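Esterase (Thermotoga maritima, PDB 3DOH) hydrolyses carboxylic esters as a heat-stable esterase, probably by the serine-nucleophile mechanism of alpha/beta hydrolases, and carries an immunoglobulin-like domain at its N-terminal end. Local coordinates at residues V6-K14 with C23-V31; I158-V168 with Q209-Q220. One frame throughout, in Å; residues are numbered along the deposited sequence.

Contact 1 of 2, residues V6-K14 with C23-V31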
loop_
_atom_site.group_PDB
_atom_site.type_symbol
_atom_site.label_atom_id
_atom_site.label_comp_id
_atom_site.label_asym_id
_atom_site.label_seq_id
_atom_site.Cartn_x
_atom_site.Cartn_y
_atom_site.Cartn_z
ATOM N N VAL A 6 27.454 31.261 -11.344
ATOM C CA VAL A 6 26.296 30.733 -12.054
ATOM C C VAL A 6 25.645 31.804 -12.921
ATOM O O VAL A 6 25.201 32.837 -12.420
ATOM C CB VAL A 6 25.247 30.166 -11.080
ATOM C CG1 VAL A 6 23.851 30.300 -11.667
ATOM C CG2 VAL A 6 25.558 28.714 -10.750
ATOM N N LYS A 7 25.589 31.550 -14.225
ATOM C CA LYS A 7 25.227 32.585 -15.195
ATOM C C LYS A 7 23.732 32.919 -15.206
ATOM O O LYS A 7 23.357 34.082 -15.395
ATOM C CB LYS A 7 25.717 32.197 -16.600
ATOM C CG LYS A 7 27.179 31.654 -16.635
ATOM C CD LYS A 7 27.975 32.207 -17.872
ATOM C CE LYS A 7 28.444 33.686 -17.698
ATOM N NZ LYS A 7 29.252 34.168 -18.880
ATOM N N SER A 8 22.896 31.901 -15.019
ATOM C CA SER A 8 21.446 32.080 -15.011
ATOM C C SER A 8 20.769 30.813 -14.561
ATOM O O SER A 8 21.361 29.723 -14.594
ATOM C CB SER A 8 20.910 32.427 -16.404
ATOM O OG SER A 8 21.216 31.380 -17.305
ATOM N N VAL A 9 19.531 31.007 -14.119
ATOM C CA VAL A 9 18.604 29.943 -13.788
ATOM C C VAL A 9 17.275 30.260 -14.465
ATOM O O VAL A 9 16.649 31.284 -14.216
ATOM C CB VAL A 9 18.477 29.756 -12.287
ATOM C CG1 VAL A 9 19.830 29.989 -11.642
ATOM C CG2 VAL A 9 17.521 30.739 -11.749
ATOM N N THR A 10 16.900 29.405 -15.396
ATOM C CA THR A 10 15.837 29.702 -16.303
ATOM C C THR A 10 14.741 28.674 -16.096
ATOM O O THR A 10 14.973 27.469 -16.132
ATOM C CB THR A 10 16.328 29.627 -17.734
ATOM O OG1 THR A 10 17.541 30.374 -17.876
ATOM C CG2 THR A 10 15.284 30.180 -18.665
ATOM N N LEU A 11 13.554 29.181 -15.834
ATOM C CA LEU A 11 12.354 28.398 -15.711
ATOM C C LEU A 11 11.846 27.985 -17.073
ATOM O O LEU A 11 11.558 28.842 -17.897
ATOM C CB LEU A 11 11.312 29.276 -15.039
ATOM C CG LEU A 11 11.234 29.198 -13.515
ATOM C CD1 LEU A 11 12.578 28.849 -12.912
ATOM C CD2 LEU A 11 10.603 30.462 -12.917
ATOM N N ILE A 12 11.749 26.690 -17.338
ATOM C CA ILE A 12 11.173 26.249 -18.600
ATOM C C ILE A 12 9.688 25.905 -18.384
ATOM O O ILE A 12 9.354 25.039 -17.530
ATOM C CB ILE A 12 11.926 25.032 -19.209
ATOM C CG1 ILE A 12 13.445 25.183 -19.083
ATOM C CG2 ILE A 12 11.489 24.797 -20.667
ATOM C CD1 ILE A 12 14.034 26.341 -19.921
ATOM N N THR A 13 8.812 26.598 -19.122
ATOM C CA THR A 13 7.380 26.309 -19.138
ATOM C C THR A 13 7.019 25.751 -20.472
ATOM O O THR A 13 7.685 26.028 -21.485
ATOM C CB THR A 13 6.435 27.549 -18.880
ATOM O OG1 THR A 13 6.552 28.525 -19.934
ATOM C CG2 THR A 13 6.708 28.210 -17.520
ATOM N N LYS A 14 5.939 24.976 -20.485
ATOM C CA LYS A 14 5.492 24.322 -21.681
ATOM C C LYS A 14 3.974 24.208 -21.549
ATOM O O LYS A 14 3.449 24.049 -20.418
ATOM C CB LYS A 14 6.149 22.958 -21.713
ATOM C CG LYS A 14 5.902 22.147 -22.948
ATOM C CD LYS A 14 5.959 20.693 -22.583
ATOM C CE LYS A 14 6.400 19.837 -23.734
ATOM N NZ LYS A 14 7.871 19.956 -23.932
ATOM N N CYS A 23 8.052 22.926 -16.398
ATOM C CA CYS A 23 8.460 21.538 -16.586
ATOM C C CYS A 23 9.958 21.362 -16.392
ATOM O O CYS A 23 10.434 20.267 -16.126
ATOM C CB CYS A 23 8.043 21.033 -17.968
ATOM S SG CYS A 23 8.881 21.863 -19.307
ATOM N N ALA A 24 10.724 22.433 -16.520
ATOM C CA ALA A 24 12.139 22.268 -16.244
ATOM C C ALA A 24 12.779 23.537 -15.711
ATOM O O ALA A 24 12.218 24.620 -15.819
ATOM C CB ALA A 24 12.860 21.748 -17.456
ATOM N N VAL A 25 13.927 23.374 -15.083
ATOM C CA VAL A 25 14.733 24.477 -14.656
ATOM C C VAL A 25 16.095 24.211 -15.277
ATOM O O VAL A 25 16.654 23.116 -15.126
ATOM C CB VAL A 25 14.807 24.526 -13.114
ATOM C CG1 VAL A 25 16.002 25.302 -12.669
ATOM C CG2 VAL A 25 13.538 25.116 -12.533
ATOM N N VAL A 26 16.596 25.200 -16.008
ATOM C CA VAL A 26 17.925 25.124 -16.626
ATOM C C VAL A 26 18.913 26.111 -15.991
ATOM O O VAL A 26 18.667 27.324 -15.941
ATOM C CB VAL A 26 17.857 25.396 -18.149
ATOM C CG1 VAL A 26 19.231 25.552 -18.731
ATOM C CG2 VAL A 26 17.122 24.269 -18.873
ATOM N N ILE A 27 20.040 25.591 -15.526
ATOM C CA ILE A 27 21.061 26.424 -14.897
ATOM C C ILE A 27 22.233 26.562 -15.854
ATOM O O ILE A 27 22.731 25.563 -16.342
ATOM C CB ILE A 27 21.567 25.809 -13.562
ATOM C CG1 ILE A 27 20.372 25.399 -12.657
ATOM C CG2 ILE A 27 22.600 26.762 -12.910
ATOM C CD1 ILE A 27 20.647 24.349 -11.612
ATOM N N GLU A 28 22.644 27.796 -16.147
ATOM C CA GLU A 28 23.847 28.028 -16.965
ATOM C C GLU A 28 25.023 28.249 -16.035
ATOM O O GLU A 28 25.114 29.290 -15.365
ATOM C CB GLU A 28 23.705 29.214 -17.939
ATOM C CG GLU A 28 24.987 29.455 -18.768
ATOM C CD GLU A 28 24.821 30.418 -19.965
ATOM O OE1 GLU A 28 24.181 31.489 -19.863
ATOM O OE2 GLU A 28 25.365 30.089 -21.035
ATOM N N TYR A 29 25.902 27.256 -15.998
ATOM C CA TYR A 29 27.111 27.304 -15.202
ATOM C C TYR A 29 28.252 28.067 -15.892
ATOM O O TYR A 29 28.275 28.151 -17.123
ATOM C CB TYR A 29 27.523 25.873 -14.873
ATOM C CG TYR A 29 26.746 25.320 -13.690
ATOM C CD1 TYR A 29 27.122 25.636 -12.378
ATOM C CD2 TYR A 29 25.628 24.499 -13.876
ATOM C CE1 TYR A 29 26.418 25.134 -11.286
ATOM C CE2 TYR A 29 24.920 23.983 -12.794
ATOM C CZ TYR A 29 25.313 24.305 -11.500
ATOM O OH TYR A 29 24.611 23.814 -10.409
ATOM N N PRO A 30 29.205 28.638 -15.097
ATOM C CA PRO A 30 30.345 29.358 -15.712
ATOM C C PRO A 30 31.265 28.465 -16.598
ATOM O O PRO A 30 31.761 28.940 -17.609
ATOM C CB PRO A 30 31.085 29.974 -14.496
ATOM C CG PRO A 30 30.118 29.926 -13.354
ATOM C CD PRO A 30 29.293 28.689 -13.616
ATOM N N VAL A 31 31.475 27.201 -16.224
ATOM C CA VAL A 31 32.042 26.213 -17.158
ATOM C C VAL A 31 31.048 25.164 -17.603
ATOM O O VAL A 31 29.857 25.187 -17.234
ATOM C CB VAL A 31 33.218 25.423 -16.598
ATOM C CG1 VAL A 31 34.496 25.659 -17.463
ATOM C CG2 VAL A 31 33.396 25.678 -15.086
HETATM O O HOH W 1 19.719 29.049 -17.567
#
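From Ser8 paired with Glu28 to Ile12 paired with Ala24, strands 8-14 and 23-29 run antiparallel, 161° between their directions, and a classic beta bulge interrupts the ladder at each end. At one, Lys7 and Ser8 both face Glu28, whose O accepts a bond from Lys7 N (2.6 Å) and a weak one from Ser8 N. At the other, Cys23 and Ala24 face Ile12, and Ile12 O takes both Cys23 N (2.7 Å) and Ala24 N (3.1 Å), two donors gripping one carbonyl. On the partly polar face a water joins Ser8 OG, Thr10 OG1 and Val26 O, to which it donates at 2.6 Å; small hydroxyl residues suit this partly exposed row. Glu28 projects CG anti to the backbone N (chi1 179°), which lays its methylenes against Lys7, CG to Lys7 CB at 3.6 Å, while its carboxylate makes a long, weak ion pair with Lys79. With an alanine here, Lys7 would probably lose the apolar chain beside it and Lys79 its distant counter-charge. Farther along this face, Ile12 CG1 rests on Val26 CG2 (3.8 Å), branched residues that favour extended backbone. The other face is greasy: Leu11 CD1 lies beside Val25 CG2, both side chains pointing the same way, and Val6 CG2 meets the Tyr29 ring at CE1 (3.7 Å). Tyr29 keeps its hydroxyl satisfied by Gln114. The two strands form a hairpin in the sheet of the Ig-like domain: strand 129-139 pairs with the other edge of 8-14, Val25 and Ile27 pack on strand 43-48, and strand 80-85 borders 19-29, where Val26 touches Val82.

Contact 2 of 2, residues I158-V168 with Q209-Q220. With SO4 (sulfate ion), chain G.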
loop_
_atom_site.group_PDB
_atom_site.type_symbol
_atom_site.label_atom_id
_atom_site.label_comp_id
_atom_site.label_asym_id
_atom_site.label_seq_id
_atom_site.Cartn_x
_atom_site.Cartn_y
_atom_site.Cartn_z
ATOM N N ILE A 158 -7.801 44.786 -29.226
ATOM C CA ILE A 158 -7.719 43.344 -29.122
ATOM C C ILE A 158 -6.279 42.901 -29.225
ATOM O O ILE A 158 -5.667 42.993 -30.287
ATOM C CB ILE A 158 -8.607 42.602 -30.194
ATOM C CG1 ILE A 158 -10.116 42.838 -29.963
ATOM C CG2 ILE A 158 -8.269 41.114 -30.248
ATOM C CD1 ILE A 158 -10.709 42.133 -28.797
ATOM N N PRO A 159 -5.731 42.397 -28.109
ATOM C CA PRO A 159 -4.397 41.810 -28.194
ATOM C C PRO A 159 -4.470 40.436 -28.892
ATOM O O PRO A 159 -5.477 39.690 -28.714
ATOM C CB PRO A 159 -3.980 41.660 -26.716
ATOM C CG PRO A 159 -5.070 42.285 -25.906
ATOM C CD PRO A 159 -6.292 42.270 -26.748
ATOM N N TYR A 160 -3.446 40.115 -29.686
ATOM C CA TYR A 160 -3.365 38.794 -30.297
ATOM C C TYR A 160 -1.964 38.241 -30.462
ATOM O O TYR A 160 -0.980 38.967 -30.451
ATOM C CB TYR A 160 -4.136 38.753 -31.613
ATOM C CG TYR A 160 -3.534 39.541 -32.757
ATOM C CD1 TYR A 160 -3.737 40.940 -32.880
ATOM C CD2 TYR A 160 -2.785 38.890 -33.747
ATOM C CE1 TYR A 160 -3.198 41.662 -33.960
ATOM C CE2 TYR A 160 -2.245 39.586 -34.824
ATOM C CZ TYR A 160 -2.460 40.970 -34.926
ATOM O OH TYR A 160 -1.910 41.628 -36.003
ATOM N N ARG A 161 -1.893 36.927 -30.561
ATOM C CA ARG A 161 -0.633 36.232 -30.717
ATOM C C ARG A 161 -0.758 35.527 -32.037
ATOM O O ARG A 161 -1.786 34.911 -32.303
ATOM C CB ARG A 161 -0.401 35.179 -29.605
ATOM C CG ARG A 161 -0.371 35.653 -28.161
ATOM C CD ARG A 161 0.792 36.560 -27.803
ATOM N NE ARG A 161 2.087 35.893 -27.758
ATOM C CZ ARG A 161 2.919 35.869 -26.709
ATOM N NH1 ARG A 161 2.633 36.479 -25.557
ATOM N NH2 ARG A 161 4.067 35.214 -26.824
ATOM N N LEU A 162 0.292 35.594 -32.841
ATOM C CA LEU A 162 0.292 35.013 -34.179
ATOM C C LEU A 162 1.546 34.192 -34.404
ATOM O O LEU A 162 2.629 34.687 -34.170
ATOM C CB LEU A 162 0.254 36.134 -35.219
ATOM C CG LEU A 162 0.501 35.762 -36.685
ATOM C CD1 LEU A 162 -0.779 35.230 -37.338
ATOM C CD2 LEU A 162 0.997 36.980 -37.441
ATOM N N PHE A 163 1.399 32.956 -34.863
ATOM C CA PHE A 163 2.554 32.095 -35.230
ATOM C C PHE A 163 2.780 32.200 -36.726
ATOM O O PHE A 163 1.879 31.998 -37.510
ATOM C CB PHE A 163 2.290 30.618 -34.845
ATOM C CG PHE A 163 3.397 29.620 -35.236
ATOM C CD1 PHE A 163 4.445 29.307 -34.333
ATOM C CD2 PHE A 163 3.332 28.918 -36.448
ATOM C CE1 PHE A 163 5.435 28.315 -34.643
ATOM C CE2 PHE A 163 4.320 27.944 -36.792
ATOM C CZ PHE A 163 5.382 27.647 -35.875
ATOM N N VAL A 164 3.993 32.506 -37.120
ATOM C CA VAL A 164 4.345 32.543 -38.525
ATOM C C VAL A 164 5.266 31.343 -38.826
ATOM O O VAL A 164 6.236 31.145 -38.130
ATOM C CB VAL A 164 5.047 33.915 -38.825
ATOM C CG1 VAL A 164 5.674 33.972 -40.234
ATOM C CG2 VAL A 164 4.054 35.083 -38.597
ATOM N N PRO A 165 4.956 30.533 -39.862
ATOM C CA PRO A 165 5.819 29.352 -40.122
ATOM C C PRO A 165 7.276 29.744 -40.445
ATOM O O PRO A 165 7.532 30.866 -40.860
ATOM C CB PRO A 165 5.155 28.651 -41.322
ATOM C CG PRO A 165 3.982 29.513 -41.759
ATOM C CD PRO A 165 3.848 30.680 -40.830
ATOM N N LYS A 166 8.212 28.826 -40.227
ATOM C CA LYS A 166 9.610 29.087 -40.513
ATOM C C LYS A 166 10.183 28.159 -41.569
ATOM O O LYS A 166 9.788 26.989 -41.667
ATOM C CB LYS A 166 10.460 28.995 -39.242
ATOM C CG LYS A 166 10.004 27.933 -38.198
ATOM C CD LYS A 166 11.184 27.140 -37.571
ATOM C CE LYS A 166 12.450 28.000 -37.408
ATOM N NZ LYS A 166 13.629 27.266 -36.748
ATOM N N ASP A 167 11.143 28.708 -42.321
ATOM C CA ASP A 167 11.892 28.045 -43.400
ATOM C C ASP A 167 10.929 27.528 -44.404
ATOM O O ASP A 167 11.027 26.394 -44.854
ATOM C CB ASP A 167 12.756 26.878 -42.923
ATOM C CG ASP A 167 13.713 27.261 -41.825
ATOM O OD1 ASP A 167 13.676 28.426 -41.350
ATOM O OD2 ASP A 167 14.506 26.371 -41.427
ATOM N N VAL A 168 10.003 28.375 -44.778
ATOM C CA VAL A 168 8.962 27.965 -45.653
ATOM C C VAL A 168 9.125 28.803 -46.949
ATOM O O VAL A 168 9.617 29.928 -46.884
ATOM C CB VAL A 168 7.647 28.140 -44.854
ATOM C CG1 VAL A 168 6.893 29.403 -45.255
ATOM C CG2 VAL A 168 6.802 26.891 -44.909
ATOM N N GLN A 209 3.842 21.085 -37.773
ATOM C CA GLN A 209 4.333 22.133 -38.679
ATOM C C GLN A 209 5.090 21.605 -39.881
ATOM O O GLN A 209 4.973 22.119 -40.969
ATOM C CB GLN A 209 5.236 23.074 -37.923
ATOM C CG GLN A 209 4.438 24.024 -37.127
ATOM C CD GLN A 209 3.687 24.970 -38.015
ATOM O OE1 GLN A 209 4.169 25.339 -39.098
ATOM N NE2 GLN A 209 2.495 25.384 -37.565
ATOM N N VAL A 210 5.872 20.566 -39.648
ATOM C CA VAL A 210 6.743 19.963 -40.630
ATOM C C VAL A 210 5.953 19.197 -41.693
ATOM O O VAL A 210 6.455 18.963 -42.807
ATOM C CB VAL A 210 7.716 19.030 -39.891
ATOM C CG1 VAL A 210 7.190 17.558 -39.867
ATOM C CG2 VAL A 210 9.059 19.149 -40.467
ATOM N N VAL A 211 4.708 18.818 -41.380
ATOM C CA VAL A 211 3.819 18.262 -42.427
ATOM C C VAL A 211 2.730 19.217 -42.926
ATOM O O VAL A 211 2.246 19.066 -44.041
ATOM C CB VAL A 211 3.265 16.829 -42.090
ATOM C CG1 VAL A 211 4.411 15.901 -41.814
ATOM C CG2 VAL A 211 2.392 16.857 -40.891
ATOM N N HIS A 212 2.361 20.186 -42.094
ATOM C CA HIS A 212 1.367 21.183 -42.473
ATOM C C HIS A 212 1.708 22.551 -41.892
ATOM O O HIS A 212 1.049 23.025 -40.968
ATOM C CB HIS A 212 -0.028 20.751 -42.016
ATOM C CG HIS A 212 -0.337 19.314 -42.296
ATOM N ND1 HIS A 212 -0.227 18.327 -41.339
ATOM C CD2 HIS A 212 -0.754 18.695 -43.426
ATOM C CE1 HIS A 212 -0.562 17.164 -41.868
ATOM N NE2 HIS A 212 -0.887 17.360 -43.133
ATOM N N PRO A 213 2.743 23.179 -42.440
ATOM C CA PRO A 213 3.019 24.593 -42.166
ATOM C C PRO A 213 1.805 25.471 -42.445
ATOM O O PRO A 213 0.959 25.111 -43.263
ATOM C CB PRO A 213 4.144 24.923 -43.148
ATOM C CG PRO A 213 3.937 23.978 -44.279
ATOM C CD PRO A 213 3.416 22.710 -43.664
ATOM N N CYS A 214 1.727 26.614 -41.771
ATOM C CA CYS A 214 0.674 26.857 -40.791
ATOM C C CYS A 214 0.907 28.164 -40.041
ATOM O O CYS A 214 1.911 28.322 -39.346
ATOM C CB CYS A 214 0.582 25.693 -39.803
ATOM S SG CYS A 214 -0.775 25.826 -38.615
ATOM N N PHE A 215 -0.026 29.100 -40.188
ATOM C CA PHE A 215 -0.135 30.213 -39.278
ATOM C C PHE A 215 -1.193 29.915 -38.214
ATOM O O PHE A 215 -2.184 29.200 -38.461
ATOM C CB PHE A 215 -0.601 31.456 -40.029
ATOM C CG PHE A 215 0.400 32.022 -41.014
ATOM C CD1 PHE A 215 0.512 31.505 -42.301
ATOM C CD2 PHE A 215 1.165 33.133 -40.680
ATOM C CE1 PHE A 215 1.415 32.043 -43.222
ATOM C CE2 PHE A 215 2.071 33.698 -41.610
ATOM C CZ PHE A 215 2.198 33.158 -42.866
ATOM N N VAL A 216 -0.993 30.502 -37.034
ATOM C CA VAL A 216 -1.964 30.418 -35.955
ATOM C C VAL A 216 -2.213 31.785 -35.385
ATOM O O VAL A 216 -1.301 32.434 -34.905
ATOM C CB VAL A 216 -1.481 29.536 -34.804
ATOM C CG1 VAL A 216 -2.582 29.345 -33.765
ATOM C CG2 VAL A 216 -1.021 28.195 -35.318
ATOM N N LEU A 217 -3.469 32.195 -35.410
ATOM C CA LEU A 217 -3.878 33.426 -34.807
ATOM C C LEU A 217 -4.677 33.087 -33.572
ATOM O O LEU A 217 -5.651 32.319 -33.617
ATOM C CB LEU A 217 -4.733 34.221 -35.790
ATOM C CG LEU A 217 -5.748 35.196 -35.224
ATOM C CD1 LEU A 217 -5.060 36.330 -34.589
ATOM C CD2 LEU A 217 -6.638 35.677 -36.315
ATOM N N ALA A 218 -4.275 33.703 -32.468
ATOM C CA ALA A 218 -4.902 33.466 -31.187
ATOM C C ALA A 218 -5.211 34.823 -30.594
ATOM O O ALA A 218 -4.351 35.466 -29.996
ATOM C CB ALA A 218 -3.963 32.673 -30.285
ATOM N N PRO A 219 -6.406 35.319 -30.841
ATOM C CA PRO A 219 -6.899 36.548 -30.211
ATOM C C PRO A 219 -7.359 36.446 -28.756
ATOM O O PRO A 219 -7.884 35.409 -28.343
ATOM C CB PRO A 219 -8.068 36.965 -31.122
ATOM C CG PRO A 219 -8.513 35.718 -31.744
ATOM C CD PRO A 219 -7.298 34.830 -31.892
ATOM N N GLN A 220 -7.177 37.535 -27.991
ATOM C CA GLN A 220 -7.689 37.600 -26.600
ATOM C C GLN A 220 -8.849 38.543 -26.407
ATOM O O GLN A 220 -8.808 39.697 -26.821
ATOM C CB GLN A 220 -6.604 38.004 -25.609
ATOM C CG GLN A 220 -7.143 38.181 -24.195
ATOM C CD GLN A 220 -6.028 38.271 -23.166
ATOM O OE1 GLN A 220 -5.069 39.024 -23.342
ATOM N NE2 GLN A 220 -6.135 37.483 -22.092
HETATM S S SO4 G . 6.926 35.340 -24.606
HETATM O O1 SO4 G . 5.632 35.731 -24.046
HETATM O O2 SO4 G . 7.930 36.224 -24.003
HETATM O O3 SO4 G . 6.934 35.468 -26.069
HETATM O O4 SO4 G . 7.221 33.946 -24.252
#
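Pro165 lays CD squarely over the centre of the Phe215 ring, a CH-pi contact 3.4 Å from CD to the ring centroid and 3° off its normal. This marks the tightly packed part of the contact. Val164 lies alongside the same ring with CG2 near CE2 (3.9 Å), and a proline suits the spot just past the strand because its rigid ring fixes CD and its hydrogens over the aromatic face. Phe163 has CG anti to its backbone N (chi1 177°), which carries the ring to Gln209; its edge is turned to Cys214 O, while the Gln209 amide meets it obliquely, the planes 53° apart. Gln209 NE2 is bonded to Trp203 O. On the Tyr160-Leu217 face, Leu217 CD1 approaches Tyr160 CD2 (3.5 Å), and helix 242-257 covers this greasy layer. Main-chain bonds such as Phe163 N to Val216 O (2.8 Å) knit the strands along their length.

The looser part lies in the loops beyond Pro165, where the chains separate: Val168 CG2 still touches Pro213 CB (3.7 Å), but Lys166 and Asp167 are exposed, and Asp167 O bonds Lys332 of the second subunit. Arg161 turns away from the partner strand; its NH2 and NH1 are hydrogen-bonded to Phe144 O and Asn190 O, and its guanidinium edge weakly contacts a sulfate, probably from the crystallisation liquor, with NH2 3.0 Å from O3.

Strand 157-163, antiparallel to its neighbours and beside 215-219 in an otherwise parallel sheet, matches the antiparallel second strand of the alpha/beta-hydrolase fold.

How the contacts relate
Starting at the N terminus, contact 1 closes first, pairing 6-14 with 23-31 across a short hairpin turn within the Ig-like domain. The chain then completes that domain, and strand 129-139, which borders strand 8-16, leads to strand 144-150 at the edge of the hydrolase sheet. Contact 2 opens at 158-168 and closes a loop of 40 residues that contains strand 174-180. The two follow in series, neither nesting nor crossing, with centres about 27 Å apart and nearest atoms about 10 Å apart. Between them, His138 touches Thr13 of contact 1 and also hydrogen-bonds the sulfate that Arg161 of contact 2 contacts weakly, which places the two domains close to each other here.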